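Local structure of peptide chain release factor subunit 1 (Aeropyrum pernix, 3AGK) at residues I143-V148 / E265-A270; D151-G156 / K200-E205; P212-G217 / Y242-I247. The protein probably directs the termination of nascent peptide synthesis, acting as a release factor in response to the stop codons UAA, UAG and UGA. One frame throughout, in Å; residues are numbered along the deposited sequence.

From the N terminus of the middle domain, strand 142-149 opens the loop of interaction 1, which shuts last, at 265-270, the end of helix 259-269. Inside that loop, interaction 2 closes first, as 151-156 meets 200-205; interaction 3 then joins 212-217 to 242-247. These two inner loops run in series, and none of the three cross, a clear example of contacts nested around one sheet. Interactions 2 and 3 share helix 188-215 on one face of the sheet, whereas interaction 1 brings helix 259-269 to the other. Interactions 1 and 2 touch directly, since their strands are antiparallel neighbours and the chain groups I145 O and G156 N probably hydrogen-bond.

Interaction 1. Residues I143-V148 / E265-A270; sequences IGIIIV and EAVMKA
Strand residue I145 and helix residue A266 have the nearest CA atoms of the two segments, with I145 CA 7.8 Å from A266 CA. Residues 143-148 are extended throughout, while 265-269 form the last turn of a helix that ends just before A270, where the chain leaves helical geometry. This final turn supplies the contact with 143-148, which is made wholly by apolar side chains.

I145 divides its two branches between two consecutive helix residues. Its CG2 lies opposite the methyl of A266, with I145 CG2 4.1 Å from A266 CB, an ordinary van der Waals distance. The longer branch reaches V267 and packs more tightly, I145 CD1 coming to 3.5 Å from V267 CG2. These two side chains cross at about a right angle, so that methyl meets methyl and neither chain lies along the other. In I145, a chi1 of -49° puts CG2 anti to the backbone N, the position from which it meets A266. The second torsion, 145°, is well short of fully extended and sets CD1 at its close contact with V267. The small side chain of A266 lets the helix come down near the strand, and all three residues are buried.

Around this point strand 142-149 is an inner strand of a mixed sheet, its backbone paired with strand 152-159 on one side and strand 219-226 on the other. A266 also touches A225 of strand 219-226, and V267 packs on Y279 of helix 277-294. I146 instead meets V202 and A206 of helix 188-215, so the sheet is sandwiched between helices 259-269 and 188-215 in a three-layer alpha/beta/alpha fold.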
loop_
_atom_site.group_PDB
_atom_site.type_symbol
_atom_site.label_atom_id
_atom_site.label_comp_id
_atom_site.label_asym_id
_atom_site.label_seq_id
_atom_site.Cartn_x
_atom_site.Cartn_y
_atom_site.Cartn_z
ATOM N N ILE A 143 8.939 3.290 3.729
ATOM C CA ILE A 143 10.169 2.876 4.390
ATOM C C ILE A 143 10.339 1.353 4.316
ATOM O O ILE A 143 9.426 0.596 4.677
ATOM C CB ILE A 143 10.148 3.293 5.871
ATOM C CG1 ILE A 143 9.949 4.811 5.981
ATOM C CG2 ILE A 143 11.407 2.796 6.599
ATOM C CD1 ILE A 143 11.072 5.612 5.347
ATOM N N GLY A 144 11.498 0.914 3.826
ATOM C CA GLY A 144 11.857 -0.496 3.823
ATOM C C GLY A 144 12.533 -0.821 5.144
ATOM O O GLY A 144 13.189 0.020 5.741
ATOM N N ILE A 145 12.339 -2.034 5.630
ATOM C CA ILE A 145 12.976 -2.468 6.868
ATOM C C ILE A 145 13.595 -3.851 6.654
ATOM O O ILE A 145 12.935 -4.761 6.122
ATOM C CB ILE A 145 11.972 -2.536 8.025
ATOM C CG1 ILE A 145 11.162 -1.240 8.087
ATOM C CG2 ILE A 145 12.690 -2.834 9.373
ATOM C CD1 ILE A 145 9.748 -1.464 8.503
ATOM N N ILE A 146 14.862 -3.980 7.038
ATOM C CA ILE A 146 15.572 -5.259 7.022
ATOM C C ILE A 146 16.030 -5.563 8.450
ATOM O O ILE A 146 16.808 -4.810 9.028
ATOM C CB ILE A 146 16.788 -5.244 6.059
ATOM C CG1 ILE A 146 16.350 -4.838 4.651
ATOM C CG2 ILE A 146 17.459 -6.613 6.008
ATOM C CD1 ILE A 146 17.470 -4.286 3.768
ATOM N N ILE A 147 15.490 -6.638 9.025
ATOM C CA ILE A 147 15.965 -7.195 10.292
ATOM C C ILE A 147 16.944 -8.324 9.983
ATOM O O ILE A 147 16.609 -9.260 9.253
ATOM C CB ILE A 147 14.801 -7.736 11.158
ATOM C CG1 ILE A 147 13.741 -6.650 11.373
ATOM C CG2 ILE A 147 15.317 -8.235 12.505
ATOM C CD1 ILE A 147 12.497 -7.183 12.018
ATOM N N VAL A 148 18.157 -8.218 10.508
ATOM C CA VAL A 148 19.203 -9.164 10.149
ATOM C C VAL A 148 19.763 -9.862 11.366
ATOM O O VAL A 148 20.074 -9.225 12.377
ATOM C CB VAL A 148 20.418 -8.496 9.467
ATOM C CG1 VAL A 148 21.277 -9.579 8.802
ATOM C CG2 VAL A 148 19.990 -7.464 8.458
ATOM N N GLU A 265 8.938 -3.225 16.310
ATOM C CA GLU A 265 9.957 -2.730 17.229
ATOM C C GLU A 265 10.958 -1.790 16.541
ATOM O O GLU A 265 11.315 -0.745 17.084
ATOM C CB GLU A 265 10.696 -3.867 17.941
ATOM C CG GLU A 265 11.825 -3.336 18.837
ATOM C CD GLU A 265 12.400 -4.362 19.813
ATOM O OE1 GLU A 265 12.416 -5.575 19.496
ATOM O OE2 GLU A 265 12.852 -3.928 20.903
ATOM N N ALA A 266 11.389 -2.148 15.337
ATOM C CA ALA A 266 12.345 -1.322 14.605
ATOM C C ALA A 266 11.745 0.034 14.233
ATOM O O ALA A 266 12.406 1.074 14.314
ATOM C CB ALA A 266 12.810 -2.034 13.374
ATOM N N VAL A 267 10.492 0.010 13.799
ATOM C CA VAL A 267 9.796 1.235 13.447
ATOM C C VAL A 267 9.581 2.137 14.678
ATOM O O VAL A 267 9.820 3.343 14.628
ATOM C CB VAL A 267 8.467 0.925 12.700
ATOM C CG1 VAL A 267 7.659 2.197 12.468
ATOM C CG2 VAL A 267 8.774 0.226 11.360
ATOM N N MET A 268 9.145 1.554 15.786
ATOM C CA MET A 268 8.979 2.350 16.988
ATOM C C MET A 268 10.305 2.952 17.447
ATOM O O MET A 268 10.321 4.026 18.023
ATOM C CB MET A 268 8.338 1.546 18.125
ATOM C CG MET A 268 6.953 0.994 17.790
ATOM S SD MET A 268 5.752 2.268 17.293
ATOM C CE MET A 268 5.634 3.296 18.778
ATOM N N LYS A 269 11.417 2.266 17.206
ATOM C CA LYS A 269 12.686 2.726 17.769
ATOM C C LYS A 269 13.455 3.616 16.822
ATOM O O LYS A 269 14.407 4.273 17.232
ATOM C CB LYS A 269 13.552 1.552 18.211
ATOM C CG LYS A 269 13.060 0.910 19.475
ATOM C CD LYS A 269 13.882 -0.296 19.858
ATOM C CE LYS A 269 15.230 0.093 20.428
ATOM N NZ LYS A 269 15.759 -1.019 21.283
ATOM N N ALA A 270 13.047 3.633 15.557
ATOM C CA ALA A 270 13.707 4.468 14.552
ATOM C C ALA A 270 13.216 5.917 14.664
ATOM O O ALA A 270 12.679 6.499 13.720
ATOM C CB ALA A 270 13.458 3.921 13.157
#

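Interaction 2. Residues D151-G156 / K200-E205; sequences DQATIG and KKVGEE
T154 OG1 is held by two groups, Q258 OE1 and G259 N, on one face of the strand, while A153 and I155, its neighbours in the chain, send their side chains from the other face toward V202 and E205. The hydroxyl thus ties strand 152-159 to the start of helix 259-269, and the alternation of an extended chain leaves the opposite face to apolar packing against residues 200-205.

Strand and helix segments run almost in the same direction, their axes 7° apart and 9.6 Å from each other at closest approach. At one end, the methyl of A153 fits against both branches of V202: A153 CB is 3.7 Å from V202 CG2 and 3.9 Å from V202 CG1. With its CG1 anti to the backbone N (chi1 -180°), V202 turns this pair of methyls to the strand.

Helix 188-215 is the connection of a beta-alpha-beta crossover, carrying the chain from strand 162-170 to the parallel strand 219-226 and lying over the strands between them. In the eRF1 family this long helix follows the loop bearing the GGQ motif, which acts in peptide release.

About one turn beyond V202, the aliphatic part of E205 meets I155, where I155 CD1 is 3.7 Å from E205 CG and 3.8 Å from E205 CB. The two side chains cross obliquely. E205 bends at its second torsion (60°), and it is the methylene carbons, not the carboxylate, that touch the isoleucine. Beyond them, I155 also packs on A206, L209 and L210 of the same helix, and on L169 of strand 162-170.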
loop_
_atom_site.group_PDB
_atom_site.type_symbol
_atom_site.label_atom_id
_atom_site.label_comp_id
_atom_site.label_asym_id
_atom_site.label_seq_id
_atom_site.Cartn_x
_atom_site.Cartn_y
_atom_site.Cartn_z
ATOM N N ASP A 151 21.751 -15.874 10.992
ATOM C CA ASP A 151 21.103 -17.033 10.370
ATOM C C ASP A 151 19.600 -16.853 10.138
ATOM O O ASP A 151 18.873 -17.839 9.945
ATOM C CB ASP A 151 21.332 -18.278 11.233
ATOM C CG ASP A 151 20.566 -18.212 12.533
ATOM O OD1 ASP A 151 20.111 -17.103 12.883
ATOM O OD2 ASP A 151 20.411 -19.246 13.199
ATOM N N GLN A 152 19.128 -15.605 10.153
ATOM C CA GLN A 152 17.697 -15.334 9.996
ATOM C C GLN A 152 17.429 -13.855 9.692
ATOM O O GLN A 152 18.135 -12.978 10.178
ATOM C CB GLN A 152 16.978 -15.743 11.273
ATOM C CG GLN A 152 15.476 -15.712 11.217
ATOM C CD GLN A 152 14.868 -16.096 12.556
ATOM O OE1 GLN A 152 13.653 -16.122 12.711
ATOM N NE2 GLN A 152 15.719 -16.386 13.536
ATOM N N ALA A 153 16.411 -13.584 8.882
ATOM C CA ALA A 153 16.140 -12.220 8.453
ATOM C C ALA A 153 14.661 -11.983 8.161
ATOM O O ALA A 153 13.934 -12.912 7.850
ATOM C CB ALA A 153 16.978 -11.867 7.236
ATOM N N THR A 154 14.229 -10.728 8.283
ATOM C CA THR A 154 12.884 -10.308 7.905
ATOM C C THR A 154 12.980 -9.062 7.027
ATOM O O THR A 154 13.695 -8.107 7.358
ATOM C CB THR A 154 12.020 -9.973 9.157
ATOM O OG1 THR A 154 11.922 -11.127 10.000
ATOM C CG2 THR A 154 10.597 -9.493 8.761
ATOM N N ILE A 155 12.272 -9.067 5.904
ATOM C CA ILE A 155 12.159 -7.874 5.079
ATOM C C ILE A 155 10.714 -7.344 5.160
ATOM O O ILE A 155 9.755 -8.094 4.960
ATOM C CB ILE A 155 12.616 -8.147 3.636
ATOM C CG1 ILE A 155 14.031 -8.722 3.671
ATOM C CG2 ILE A 155 12.570 -6.859 2.780
ATOM C CD1 ILE A 155 14.480 -9.320 2.379
ATOM N N GLY A 156 10.563 -6.063 5.508
ATOM C CA GLY A 156 9.243 -5.486 5.692
ATOM C C GLY A 156 9.076 -4.170 4.957
ATOM O O GLY A 156 10.030 -3.632 4.392
ATOM N N LYS A 200 24.307 -12.573 1.528
ATOM C CA LYS A 200 24.112 -12.328 0.105
ATOM C C LYS A 200 22.690 -12.656 -0.317
ATOM O O LYS A 200 22.103 -11.936 -1.113
ATOM C CB LYS A 200 25.116 -13.122 -0.754
ATOM C CG LYS A 200 26.494 -12.462 -0.857
ATOM C CD LYS A 200 27.587 -13.448 -1.325
ATOM C CE LYS A 200 28.965 -12.791 -1.233
ATOM N NZ LYS A 200 30.089 -13.680 -1.642
ATOM N N LYS A 201 22.157 -13.762 0.195
ATOM C CA LYS A 201 20.756 -14.103 -0.022
ATOM C C LYS A 201 19.833 -12.971 0.500
ATOM O O LYS A 201 18.956 -12.504 -0.212
ATOM C CB LYS A 201 20.429 -15.430 0.667
ATOM C CG LYS A 201 19.112 -16.073 0.243
ATOM C CD LYS A 201 18.785 -17.299 1.113
ATOM C CE LYS A 201 20.055 -18.059 1.520
ATOM N NZ LYS A 201 19.833 -19.063 2.623
ATOM N N VAL A 202 20.047 -12.535 1.740
ATOM C CA VAL A 202 19.268 -11.439 2.317
ATOM C C VAL A 202 19.413 -10.180 1.471
ATOM O O VAL A 202 18.417 -9.533 1.127
ATOM C CB VAL A 202 19.702 -11.153 3.766
ATOM C CG1 VAL A 202 18.868 -9.983 4.402
ATOM C CG2 VAL A 202 19.577 -12.428 4.592
ATOM N N GLY A 203 20.654 -9.850 1.122
ATOM C CA GLY A 203 20.936 -8.702 0.275
ATOM C C GLY A 203 20.205 -8.736 -1.051
ATOM O O GLY A 203 19.568 -7.753 -1.447
ATOM N N GLU A 204 20.299 -9.872 -1.744
ATOM C CA GLU A 204 19.578 -10.069 -3.001
ATOM C C GLU A 204 18.056 -10.011 -2.854
ATOM O O GLU A 204 17.366 -9.359 -3.637
ATOM C CB GLU A 204 19.969 -11.405 -3.627
ATOM C CG GLU A 204 21.289 -11.360 -4.361
ATOM C CD GLU A 204 21.748 -12.747 -4.791
ATOM O OE1 GLU A 204 20.903 -13.672 -4.757
ATOM O OE2 GLU A 204 22.945 -12.901 -5.134
ATOM N N GLU A 205 17.540 -10.722 -1.860
ATOM C CA GLU A 205 16.123 -10.702 -1.576
ATOM C C GLU A 205 15.641 -9.257 -1.309
ATOM O O GLU A 205 14.691 -8.790 -1.932
ATOM C CB GLU A 205 15.833 -11.591 -0.374
ATOM C CG GLU A 205 14.388 -11.925 -0.237
ATOM C CD GLU A 205 13.865 -12.654 -1.458
ATOM O OE1 GLU A 205 13.230 -11.996 -2.316
ATOM O OE2 GLU A 205 14.107 -13.880 -1.559
#

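Interaction 3. Residues P212-G217 / Y242-I247; sequences PLAEKG and YRLKKI
A surface contact with a salt bridge at its rim joins A214 and E215, in the last turn of helix 188-215, to R243, L244 and I247 in and just after the short helix 242-245. Its inner part is apolar: the A214 methyl faces the ends of two branched side chains, with A214 CB 4.2 Å from L244 CD2 and 4.4 Å from I247 CD1. L244 is buried and continues inward onto L210, V211 and L219.

At the outer rim E215 and R243 reach across to each other. R243 NH1 donates to E215 OE1 at 3.2 Å with a fairly straight N-H...O angle of 161°, and R243 NE adds a weak bond to the same oxygen, E215 OE1, at 3.5 Å. The carboxylate oxygen lies in the guanidinium plane, at its edge, yet the donor approaches well above the carboxylate plane, the two flat groups being turned 75° apart. One oxygen thus serves two N-H groups, unlike the side-by-side pairing in which both carboxylate oxygens take part.

Both helical pieces belong to crossovers of the mixed sheet: the long helix leads into strand 219-226, and the short one lies on the way from there to strand 253-254. The turn into strand 219-226 is a Schellman motif, in which G217 takes a positive phi that suits glycine.

Bent at its second torsion (108°) and again at its third, R243 brings its guanidinium round to E215, and its CD rests 3.4 Å above the ring plane of Y242, toward the rim. Its NH2 forms a further salt bridge with D241, so the guanidinium has two acidic partners, D241 being the stronger. Cut back to an alanine here, the side chain would have neither guanidinium nor CD, and the carboxylates of E215 and D241 would probably lose their common positive partner and the Y242 ring its packing against CD.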
loop_
_atom_site.group_PDB
_atom_site.type_symbol
_atom_site.label_atom_id
_atom_site.label_comp_id
_atom_site.label_asym_id
_atom_site.label_seq_id
_atom_site.Cartn_x
_atom_site.Cartn_y
_atom_site.Cartn_z
ATOM N N PRO A 212 13.033 -1.639 -6.827
ATOM C CA PRO A 212 12.038 -1.070 -7.749
ATOM C C PRO A 212 11.262 0.077 -7.092
ATOM O O PRO A 212 11.021 1.109 -7.720
ATOM C CB PRO A 212 11.104 -2.245 -8.025
ATOM C CG PRO A 212 11.946 -3.461 -7.779
ATOM C CD PRO A 212 12.862 -3.090 -6.646
ATOM N N LEU A 213 10.884 -0.113 -5.832
ATOM C CA LEU A 213 10.220 0.927 -5.065
ATOM C C LEU A 213 11.074 2.191 -5.012
ATOM O O LEU A 213 10.562 3.300 -5.178
ATOM C CB LEU A 213 9.913 0.423 -3.658
ATOM C CG LEU A 213 8.579 -0.312 -3.481
ATOM C CD1 LEU A 213 8.289 -1.251 -4.644
ATOM C CD2 LEU A 213 8.532 -1.062 -2.157
ATOM N N ALA A 214 12.376 2.022 -4.796
ATOM C CA ALA A 214 13.287 3.154 -4.703
ATOM C C ALA A 214 13.409 3.850 -6.053
ATOM O O ALA A 214 13.550 5.079 -6.132
ATOM C CB ALA A 214 14.650 2.709 -4.209
ATOM N N GLU A 215 13.346 3.064 -7.116
ATOM C CA GLU A 215 13.426 3.625 -8.446
ATOM C C GLU A 215 12.163 4.385 -8.815
ATOM O O GLU A 215 12.240 5.434 -9.450
ATOM C CB GLU A 215 13.721 2.531 -9.450
ATOM C CG GLU A 215 15.046 1.875 -9.161
ATOM C CD GLU A 215 15.721 1.397 -10.400
ATOM O OE1 GLU A 215 16.839 1.874 -10.683
ATOM O OE2 GLU A 215 15.128 0.550 -11.094
ATOM N N LYS A 216 11.005 3.864 -8.411
ATOM C CA LYS A 216 9.743 4.565 -8.640
ATOM C C LYS A 216 9.640 5.829 -7.793
ATOM O O LYS A 216 8.684 6.581 -7.933
ATOM C CB LYS A 216 8.538 3.671 -8.329
ATOM C CG LYS A 216 8.274 2.552 -9.321
ATOM C CD LYS A 216 6.971 1.833 -8.978
ATOM C CE LYS A 216 6.822 1.654 -7.466
ATOM N NZ LYS A 216 5.529 1.023 -7.059
ATOM N N GLY A 217 10.599 6.044 -6.894
ATOM C CA GLY A 217 10.585 7.209 -6.016
ATOM C C GLY A 217 9.713 7.082 -4.773
ATOM O O GLY A 217 9.694 7.958 -3.912
ATOM N N TYR A 242 23.484 -0.750 -3.845
ATOM C CA TYR A 242 23.879 0.631 -3.598
ATOM C C TYR A 242 22.715 1.631 -3.628
ATOM O O TYR A 242 22.740 2.622 -2.892
ATOM C CB TYR A 242 24.963 1.070 -4.591
ATOM C CG TYR A 242 24.445 1.341 -5.989
ATOM C CD1 TYR A 242 24.260 0.303 -6.900
ATOM C CD2 TYR A 242 24.156 2.634 -6.406
ATOM C CE1 TYR A 242 23.791 0.549 -8.191
ATOM C CE2 TYR A 242 23.689 2.890 -7.690
ATOM C CZ TYR A 242 23.505 1.844 -8.576
ATOM O OH TYR A 242 23.043 2.097 -9.847
ATOM N N ARG A 243 21.709 1.395 -4.476
ATOM C CA ARG A 243 20.519 2.261 -4.477
ATOM C C ARG A 243 19.836 2.267 -3.121
ATOM O O ARG A 243 19.259 3.277 -2.726
ATOM C CB ARG A 243 19.507 1.866 -5.550
ATOM C CG ARG A 243 19.982 2.123 -6.957
ATOM C CD ARG A 243 20.290 0.821 -7.632
ATOM N NE ARG A 243 19.372 0.544 -8.722
ATOM C CZ ARG A 243 19.310 -0.624 -9.347
ATOM N NH1 ARG A 243 18.450 -0.811 -10.337
ATOM N NH2 ARG A 243 20.105 -1.609 -8.970
ATOM N N LEU A 244 19.895 1.139 -2.413
ATOM C CA LEU A 244 19.312 1.077 -1.077
ATOM C C LEU A 244 20.283 1.633 -0.034
ATOM O O LEU A 244 19.882 2.282 0.943
ATOM C CB LEU A 244 18.925 -0.356 -0.730
ATOM C CG LEU A 244 17.856 -0.994 -1.616
ATOM C CD1 LEU A 244 17.416 -2.325 -1.025
ATOM C CD2 LEU A 244 16.668 -0.059 -1.758
ATOM N N LYS A 245 21.568 1.367 -0.237
ATOM C CA LYS A 245 22.563 1.866 0.687
ATOM C C LYS A 245 22.470 3.399 0.783
ATOM O O LYS A 245 22.589 3.970 1.869
ATOM C CB LYS A 245 23.952 1.427 0.248
ATOM C CG LYS A 245 24.433 0.095 0.850
ATOM C CD LYS A 245 25.636 0.396 1.756
ATOM C CE LYS A 245 26.398 -0.831 2.183
ATOM N NZ LYS A 245 27.427 -1.213 1.203
ATOM N N LYS A 246 22.251 4.049 -0.361
ATOM C CA LYS A 246 22.127 5.508 -0.430
ATOM C C LYS A 246 21.117 6.110 0.549
ATOM O O LYS A 246 21.309 7.222 1.039
ATOM C CB LYS A 246 21.742 5.940 -1.846
ATOM C CG LYS A 246 21.437 7.424 -1.956
ATOM C CD LYS A 246 21.064 7.817 -3.367
ATOM C CE LYS A 246 20.684 9.282 -3.425
ATOM N NZ LYS A 246 20.455 9.724 -4.826
ATOM N N ILE A 247 20.035 5.380 0.813
ATOM C CA ILE A 247 18.913 5.909 1.597
ATOM C C ILE A 247 18.723 5.126 2.884
ATOM O O ILE A 247 17.620 5.045 3.431
ATOM C CB ILE A 247 17.595 5.898 0.795
ATOM C CG1 ILE A 247 17.289 4.486 0.304
ATOM C CG2 ILE A 247 17.679 6.865 -0.401
ATOM C CD1 ILE A 247 15.930 4.360 -0.329
#